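Local coordinates for protein argininosuccinate lyase (Chelativorans sp., PDB 6RXA) that is an EDDS lyase of the aspartase/fumarase superfamily, a C-N lyase that binds fumarate and probably can split argininosuccinate into fumarate and L-arginine, at residues L85-Y88 against L89-E92; A118-R121 against M122-D126; Q260-T264 against D265-V269. The protein carries 2 engineered substitutions. All coordinates share one frame; numbering follows the deposited sequence. Where two conformers were deposited one is given.

All three contacts are local and mostly buried, but they occupy different points along helices. Contact 1 builds the first turn of helix 88-99, far from the centre of the chain, and relies on a tyrosine-glutamate bond beside neighbouring subunits. Contact 2 lies deeper, within helix 112-147, the next helix in sequence; it combines regular backbone bonds with arginines anchored to other parts of the same chain, and no other subunit touches it. Contact 3, about 42 Å from contact 2 between centres, closes helix 236-262, whose beginning packs on contact 2. Here a threonine hydroxyl organises the exit, and charged side chains turn to another subunit.

Contact 1: residues L85-Y88 against L89-E92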
loop_
_atom_site.group_PDB
_atom_site.type_symbol
_atom_site.label_atom_id
_atom_site.label_comp_id
_atom_site.label_asym_id
_atom_site.label_seq_id
_atom_site.Cartn_x
_atom_site.Cartn_y
_atom_site.Cartn_z
ATOM N N LEU A 85 17.328 28.288 10.322
ATOM C CA LEU A 85 18.397 27.832 11.197
ATOM C C LEU A 85 18.111 26.479 11.826
ATOM O O LEU A 85 18.838 26.070 12.733
ATOM C CB LEU A 85 18.624 28.846 12.313
ATOM C CG LEU A 85 19.052 30.216 11.798
ATOM C CD1 LEU A 85 19.216 31.163 12.951
ATOM C CD2 LEU A 85 20.343 30.088 10.992
ATOM N N ARG A 86 17.071 25.781 11.381
ATOM C CA ARG A 86 16.640 24.542 12.026
ATOM C C ARG A 86 17.225 23.280 11.399
ATOM O O ARG A 86 16.917 22.185 11.877
ATOM C CB ARG A 86 15.112 24.464 12.083
ATOM C CG ARG A 86 14.531 25.555 12.951
ATOM C CD ARG A 86 13.012 25.590 12.914
ATOM N NE ARG A 86 12.540 26.802 13.564
ATOM C CZ ARG A 86 11.287 27.235 13.546
ATOM N NH1 ARG A 86 10.351 26.542 12.913
ATOM N NH2 ARG A 86 10.983 28.367 14.169
ATOM N N THR A 87 18.049 23.398 10.357
ATOM C CA THR A 87 18.845 22.293 9.835
ATOM C C THR A 87 20.311 22.530 10.189
ATOM O O THR A 87 20.705 23.643 10.550
ATOM C CB THR A 87 18.663 22.115 8.326
ATOM O OG1 THR A 87 19.010 23.314 7.638
ATOM C CG2 THR A 87 17.202 21.748 8.008
ATOM N N TYR A 88 21.121 21.471 10.079
ATOM C CA TYR A 88 22.390 21.437 10.803
ATOM C C TYR A 88 23.401 22.467 10.285
ATOM O O TYR A 88 23.921 23.277 11.055
ATOM C CB TYR A 88 23.018 20.030 10.820
ATOM C CG TYR A 88 24.308 20.145 11.567
ATOM C CD1 TYR A 88 24.297 20.325 12.948
ATOM C CD2 TYR A 88 25.523 20.198 10.903
ATOM C CE1 TYR A 88 25.460 20.526 13.645
ATOM C CE2 TYR A 88 26.704 20.400 11.605
ATOM C CZ TYR A 88 26.655 20.554 12.975
ATOM O OH TYR A 88 27.809 20.764 13.702
ATOM N N LEU A 89 23.777 22.395 9.009
ATOM C CA LEU A 89 24.839 23.287 8.549
ATOM C C LEU A 89 24.458 24.752 8.706
ATOM O O LEU A 89 25.310 25.542 9.144
ATOM C CB LEU A 89 25.299 22.936 7.130
ATOM C CG LEU A 89 26.148 21.664 7.035
ATOM C CD1 LEU A 89 26.455 21.325 5.581
ATOM C CD2 LEU A 89 27.450 21.813 7.827
ATOM N N PRO A 90 23.224 25.175 8.402
ATOM C CA PRO A 90 22.837 26.559 8.722
ATOM C C PRO A 90 22.973 26.904 10.196
ATOM O O PRO A 90 23.402 28.015 10.545
ATOM C CB PRO A 90 21.384 26.637 8.228
ATOM C CG PRO A 90 21.349 25.654 7.075
ATOM C CD PRO A 90 22.241 24.505 7.528
ATOM N N TYR A 91 22.605 25.972 11.076
ATOM C CA TYR A 91 22.709 26.207 12.510
ATOM C C TYR A 91 24.163 26.350 12.936
ATOM O O TYR A 91 24.512 27.264 13.694
ATOM C CB TYR A 91 22.027 25.046 13.237
ATOM C CG TYR A 91 22.014 25.172 14.730
ATOM C CD1 TYR A 91 23.114 24.795 15.484
ATOM C CD2 TYR A 91 20.900 25.658 15.388
ATOM C CE1 TYR A 91 23.111 24.909 16.863
ATOM C CE2 TYR A 91 20.883 25.775 16.772
ATOM C CZ TYR A 91 21.996 25.393 17.500
ATOM O OH TYR A 91 21.998 25.506 18.869
ATOM N N GLU A 92 25.028 25.456 12.454
ATOM C CA GLU A 92 26.437 25.541 12.801
ATOM C C GLU A 92 27.034 26.854 12.318
ATOM O O GLU A 92 27.864 27.456 13.006
ATOM C CB GLU A 92 27.196 24.352 12.206
ATOM C CG GLU A 92 28.593 24.193 12.810
ATOM C CD GLU A 92 29.523 23.324 11.979
ATOM O OE1 GLU A 92 30.332 23.893 11.216
ATOM O OE2 GLU A 92 29.460 22.079 12.089
#
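Tyr-88 and Glu-92, one helical turn apart, cross obliquely, with the phenol ring and the carboxylate plane 83° apart. The tyrosine OH donates to Glu-92 OE2 over 2.7 Å, meeting the anti lone pair, on the side away from OE1. Ring CG lies anti to the backbone N (chi1 179°), which carries the phenol forward along the helix, where the extended glutamate chain reaches it. OE1 is left for a salt bridge to Arg-383 of the third subunit, a pairing that would be expected to favour the ionised carboxylate. Leu-89 flanks the same ring, its CD2 4.0 Å from Tyr-88 CD2.

Round the turn, Thr-87 OG1 lies 3.4 Å from Pro-90 CG, against the pyrrolidine ring. Leu-85 O meets the edge of the Tyr-91 ring in its plane, 3.4 Å from CD2, and this buried carbonyl has no hydrogen-bond partner. The Tyr-91 hydroxyl is held by Asp-76. Backbone bonds from Tyr-91 N to Thr-87 O (3.1 Å) and from Glu-92 N to Tyr-88 O (2.8 Å) begin the spiral.

This is the N-terminal first turn of a helix, with Thr-87 at the N-cap but no side-chain capping bond, beside the fumarate-binding residue Arg-112.

Contact 2: residues A118-R121 against M122-D126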
loop_
_atom_site.group_PDB
_atom_site.type_symbol
_atom_site.label_atom_id
_atom_site.label_comp_id
_atom_site.label_asym_id
_atom_site.label_seq_id
_atom_site.Cartn_x
_atom_site.Cartn_y
_atom_site.Cartn_z
ATOM N N ALA A 118 19.526 10.026 15.431
ATOM C CA ALA A 118 19.274 10.181 16.863
ATOM C C ALA A 118 18.152 11.173 17.138
ATOM O O ALA A 118 17.295 10.923 17.999
ATOM C CB ALA A 118 20.550 10.619 17.587
ATOM N N GLY A 119 18.148 12.321 16.453
ATOM C CA GLY A 119 17.099 13.298 16.693
ATOM C C GLY A 119 15.725 12.770 16.325
ATOM O O GLY A 119 14.743 13.011 17.033
ATOM N N LYS A 120 15.634 12.056 15.202
ATOM C CA LYS A 120 14.367 11.438 14.810
ATOM C C LYS A 120 13.906 10.438 15.860
ATOM O O LYS A 120 12.720 10.383 16.203
ATOM C CB LYS A 120 14.501 10.733 13.456
ATOM C CG LYS A 120 13.217 10.004 12.940
ATOM C CD LYS A 120 12.191 11.006 12.379
ATOM C CE LYS A 120 10.832 10.394 12.038
ATOM N NZ LYS A 120 10.907 9.499 10.856
ATOM N N ARG A 121 14.841 9.653 16.404
ATOM C CA ARG A 121 14.495 8.704 17.456
ATOM C C ARG A 121 13.983 9.417 18.707
ATOM O O ARG A 121 13.030 8.955 19.345
ATOM C CB ARG A 121 15.700 7.824 17.801
ATOM C CG ARG A 121 16.018 6.720 16.798
ATOM C CD ARG A 121 17.387 6.109 17.124
ATOM N NE ARG A 121 17.678 4.970 16.259
ATOM C CZ ARG A 121 17.238 3.734 16.480
ATOM N NH1 ARG A 121 16.503 3.468 17.547
ATOM N NH2 ARG A 121 17.546 2.772 15.626
ATOM N N MET A 122 14.608 10.539 19.090
ATOM C CA MET A 122 14.131 11.250 20.272
ATOM C C MET A 122 12.735 11.818 20.048
ATOM O O MET A 122 11.889 11.789 20.953
ATOM C CB MET A 122 15.110 12.364 20.628
ATOM C CG MET A 122 16.455 11.861 21.101
ATOM S SD MET A 122 17.587 13.208 21.527
ATOM C CE MET A 122 16.956 13.710 23.111
ATOM N N PHE A 123 12.479 12.340 18.851
ATOM C CA PHE A 123 11.143 12.801 18.502
ATOM C C PHE A 123 10.141 11.654 18.549
ATOM O O PHE A 123 9.100 11.765 19.204
ATOM C CB PHE A 123 11.162 13.440 17.110
ATOM C CG PHE A 123 9.799 13.655 16.530
ATOM C CD1 PHE A 123 8.939 14.577 17.092
ATOM C CD2 PHE A 123 9.381 12.925 15.435
ATOM C CE1 PHE A 123 7.669 14.752 16.573
ATOM C CE2 PHE A 123 8.110 13.112 14.904
ATOM C CZ PHE A 123 7.268 14.026 15.475
ATOM N N LEU A 124 10.441 10.539 17.870
ATOM C CA LEU A 124 9.512 9.411 17.853
ATOM C C LEU A 124 9.304 8.847 19.253
ATOM O O LEU A 124 8.195 8.420 19.601
ATOM C CB LEU A 124 9.973 8.313 16.897
ATOM C CG LEU A 124 9.986 8.700 15.422
ATOM C CD1 LEU A 124 10.508 7.552 14.559
ATOM C CD2 LEU A 124 8.606 9.157 14.945
ATOM N N ARG A 125 10.371 8.832 20.068
ATOM C CA ARG A 125 10.282 8.333 21.439
ATOM C C ARG A 125 9.273 9.146 22.243
ATOM O O ARG A 125 8.394 8.582 22.905
ATOM C CB ARG A 125 11.677 8.391 22.069
ATOM C CG ARG A 125 11.769 7.955 23.507
ATOM C CD ARG A 125 13.218 8.013 24.002
ATOM N NE ARG A 125 13.686 9.389 24.133
ATOM C CZ ARG A 125 14.931 9.731 24.455
ATOM N NH1 ARG A 125 15.858 8.798 24.649
ATOM N NH2 ARG A 125 15.242 11.006 24.586
ATOM N N ASP A 126 9.372 10.477 22.188
ATOM C CA ASP A 126 8.395 11.306 22.889
ATOM C C ASP A 126 6.996 11.087 22.322
ATOM O O ASP A 126 6.018 11.015 23.078
ATOM C CB ASP A 126 8.783 12.782 22.807
ATOM C CG ASP A 126 9.678 13.235 23.976
ATOM O OD1 ASP A 126 9.914 12.474 24.937
ATOM O OD2 ASP A 126 10.161 14.381 23.927
#
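Phe-123 turns an edge of its ring toward Lys-120 O, which lies near the ring plane and 3.5 Å from Phe-123 CB; segment 118-121 approaches the ring from this edge and lays nothing over its faces. The motif is a regular alpha-helix, part of the long helix 112-147 whose start carries the fumarate- and succinate-binding residues Arg-112 and Asn-113. Ala-38 of helix 35-56 also packs against the Phe-123 side chain. The other flat groups are the guanidinium groups of Arg-121 and Arg-125. Arg-121 NE bonds back to Asn-117 OD1 of its own helix, while NH1 reaches the carbonyls of Arg-192 and Ile-193; Arg-125 is gripped by Asn-194 OD1 and Leu-219 O and makes a cation-pi contact with Phe-221.

Four successive i to i+4 bonds join the segments. Leu-124 N reaches Lys-120 O over 2.8 Å with an N-H...O angle of 170°, whereas Arg-125 N meets Arg-121 O, also at 2.8 Å, less straight at 152°.

On the side facing helix 236-262, the Leu-124 side chain crosses that of Lys-120 at a slant. The aliphatic contact of Lys-120 CE with Leu-124 CD1 is less certain, because the lysine was modelled in two conformers. Leu-124 CG also touches the backbone carbonyl, 3.3 Å from Lys-120 O. On another side of the helix, Met-122 packs toward Tyr-42 and Ile-46. Its CG, anti to the carbonyl carbon (chi1 -67°), leans back over the preceding turn and comes 3.3 Å from Ala-118 O.

Contact 3: residues Q260-T264 against D265-V269; sequences QLWST and DEYQV
A local turn in which Thr-264 and Tyr-267 meet ends helix 236-262 and leads the chain toward the short strand 270-271. Thr-264 OG1 works in two directions: it donates to Leu-261 O over 2.8 Å and accepts from Tyr-267 N at 3.0 Å, the latter bond nearly straight at 164°. The hydroxyl stands between the backbone N and the carbonyl carbon (chi1 55°), which places it between these two partners. Leu-261 O also receives Thr-264 N, so two donors grip this last-turn carbonyl.

With Gln-268 N bonded to Thr-264 O, the side-chain and main-chain bonds together form an ST motif, in which 265-267 take helical backbone angles before Gln-268 turns to a left-handed conformation. The Tyr-267 ring turns one face to the last-turn carbonyl: Leu-261 O sits 3.1 Å above its plane, offset toward the rim, and Leu-261 CB is 4.0 Å from Tyr-267 CZ.

Further along, Val-269 N bonds to Trp-262 O over 2.9 Å, nearly along the C=O axis. The valine side chain crosses Trp-262 at about a right angle, with CG2 3.7 Å from Trp-262 CB. Asp-265 pairs with Lys-161 of the fourth subunit, whose Tyr-157 hydroxyl bonds to Glu-266 OE2; Leu-261 packs there against its own counterpart.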
loop_
_atom_site.group_PDB
_atom_site.type_symbol
_atom_site.label_atom_id
_atom_site.label_comp_id
_atom_site.label_asym_id
_atom_site.label_seq_id
_atom_site.Cartn_x
_atom_site.Cartn_y
_atom_site.Cartn_z
ATOM N N GLN A 260 -21.203 3.582 14.376
ATOM C CA GLN A 260 -21.946 4.228 13.300
ATOM C C GLN A 260 -23.150 3.387 12.879
ATOM O O GLN A 260 -24.228 3.930 12.620
ATOM C CB GLN A 260 -21.027 4.508 12.119
ATOM C CG GLN A 260 -21.617 5.509 11.147
ATOM C CD GLN A 260 -20.669 5.903 10.040
ATOM O OE1 GLN A 260 -19.626 5.268 9.829
ATOM N NE2 GLN A 260 -21.043 6.934 9.287
ATOM N N LEU A 261 -22.989 2.061 12.803
ATOM C CA LEU A 261 -24.133 1.218 12.470
ATOM C C LEU A 261 -25.153 1.201 13.608
ATOM O O LEU A 261 -26.357 1.344 13.368
ATOM C CB LEU A 261 -23.677 -0.195 12.083
ATOM C CG LEU A 261 -22.825 -0.299 10.821
ATOM C CD1 LEU A 261 -22.647 -1.780 10.410
ATOM C CD2 LEU A 261 -23.425 0.495 9.659
ATOM N N TRP A 262 -24.697 1.056 14.856
ATOM C CA TRP A 262 -25.617 1.092 15.989
ATOM C C TRP A 262 -26.472 2.357 16.005
ATOM O O TRP A 262 -27.634 2.331 16.438
ATOM C CB TRP A 262 -24.845 1.073 17.307
ATOM C CG TRP A 262 -24.170 -0.191 17.704
ATOM C CD1 TRP A 262 -24.325 -1.442 17.171
ATOM C CD2 TRP A 262 -23.221 -0.313 18.757
ATOM N NE1 TRP A 262 -23.513 -2.340 17.846
ATOM C CE2 TRP A 262 -22.830 -1.664 18.824
ATOM C CE3 TRP A 262 -22.674 0.598 19.672
ATOM C CZ2 TRP A 262 -21.898 -2.124 19.760
ATOM C CZ3 TRP A 262 -21.745 0.144 20.588
ATOM C CH2 TRP A 262 -21.364 -1.206 20.623
ATOM N N SER A 263 -25.909 3.473 15.549
ATOM C CA SER A 263 -26.561 4.772 15.606
ATOM C C SER A 263 -27.199 5.187 14.286
ATOM O O SER A 263 -27.650 6.331 14.171
ATOM C CB SER A 263 -25.599 5.843 16.128
ATOM O OG SER A 263 -24.441 5.989 15.308
ATOM N N THR A 264 -27.308 4.281 13.318
ATOM C CA THR A 264 -28.115 4.560 12.145
ATOM C C THR A 264 -29.554 4.831 12.564
ATOM O O THR A 264 -30.009 4.433 13.647
ATOM C CB THR A 264 -28.117 3.397 11.147
ATOM O OG1 THR A 264 -28.542 2.181 11.784
ATOM C CG2 THR A 264 -26.749 3.245 10.496
ATOM N N ASP A 265 -30.293 5.487 11.667
ATOM C CA ASP A 265 -31.716 5.700 11.886
ATOM C C ASP A 265 -32.478 4.381 11.983
ATOM O O ASP A 265 -33.537 4.315 12.617
ATOM C CB ASP A 265 -32.282 6.544 10.739
ATOM C CG ASP A 265 -31.670 7.929 10.677
ATOM O OD1 ASP A 265 -31.436 8.514 11.747
ATOM O OD2 ASP A 265 -31.446 8.444 9.569
ATOM N N GLU A 266 -31.962 3.334 11.357
ATOM C CA GLU A 266 -32.627 2.042 11.291
ATOM C C GLU A 266 -32.300 1.139 12.469
ATOM O O GLU A 266 -33.209 0.480 13.004
ATOM C CB GLU A 266 -32.223 1.366 9.979
ATOM C CG GLU A 266 -32.735 2.081 8.726
ATOM C CD GLU A 266 -31.913 3.283 8.304
ATOM O OE1 GLU A 266 -30.803 3.488 8.843
ATOM O OE2 GLU A 266 -32.396 4.011 7.411
ATOM N N TYR A 267 -31.038 1.052 12.886
ATOM C CA TYR A 267 -30.745 0.278 14.085
ATOM C C TYR A 267 -31.257 1.010 15.319
ATOM O O TYR A 267 -31.981 0.441 16.140
ATOM C CB TYR A 267 -29.251 0.086 14.291
ATOM C CG TYR A 267 -28.461 -0.915 13.459
ATOM C CD1 TYR A 267 -28.518 -0.929 12.064
ATOM C CD2 TYR A 267 -27.562 -1.782 14.076
ATOM C CE1 TYR A 267 -27.735 -1.793 11.322
ATOM C CE2 TYR A 267 -26.778 -2.651 13.333
ATOM C CZ TYR A 267 -26.862 -2.642 11.959
ATOM O OH TYR A 267 -26.062 -3.470 11.210
ATOM N N GLN A 268 -30.842 2.275 15.471
ATOM C CA GLN A 268 -31.204 3.142 16.590
ATOM C C GLN A 268 -31.041 2.454 17.944
ATOM O O GLN A 268 -31.856 2.624 18.856
ATOM C CB GLN A 268 -32.573 3.804 16.414
ATOM C CG GLN A 268 -33.691 2.926 15.949
ATOM C CD GLN A 268 -34.977 3.712 15.760
ATOM O OE1 GLN A 268 -35.028 4.916 16.023
ATOM N NE2 GLN A 268 -36.019 3.037 15.299
ATOM N N VAL A 269 -29.934 1.731 18.112
ATOM C CA VAL A 269 -29.640 1.145 19.419
ATOM C C VAL A 269 -28.618 1.940 20.219
ATOM O O VAL A 269 -28.398 1.626 21.398
ATOM C CB VAL A 269 -29.224 -0.338 19.338
ATOM C CG1 VAL A 269 -30.397 -1.178 18.827
ATOM C CG2 VAL A 269 -27.999 -0.466 18.476
#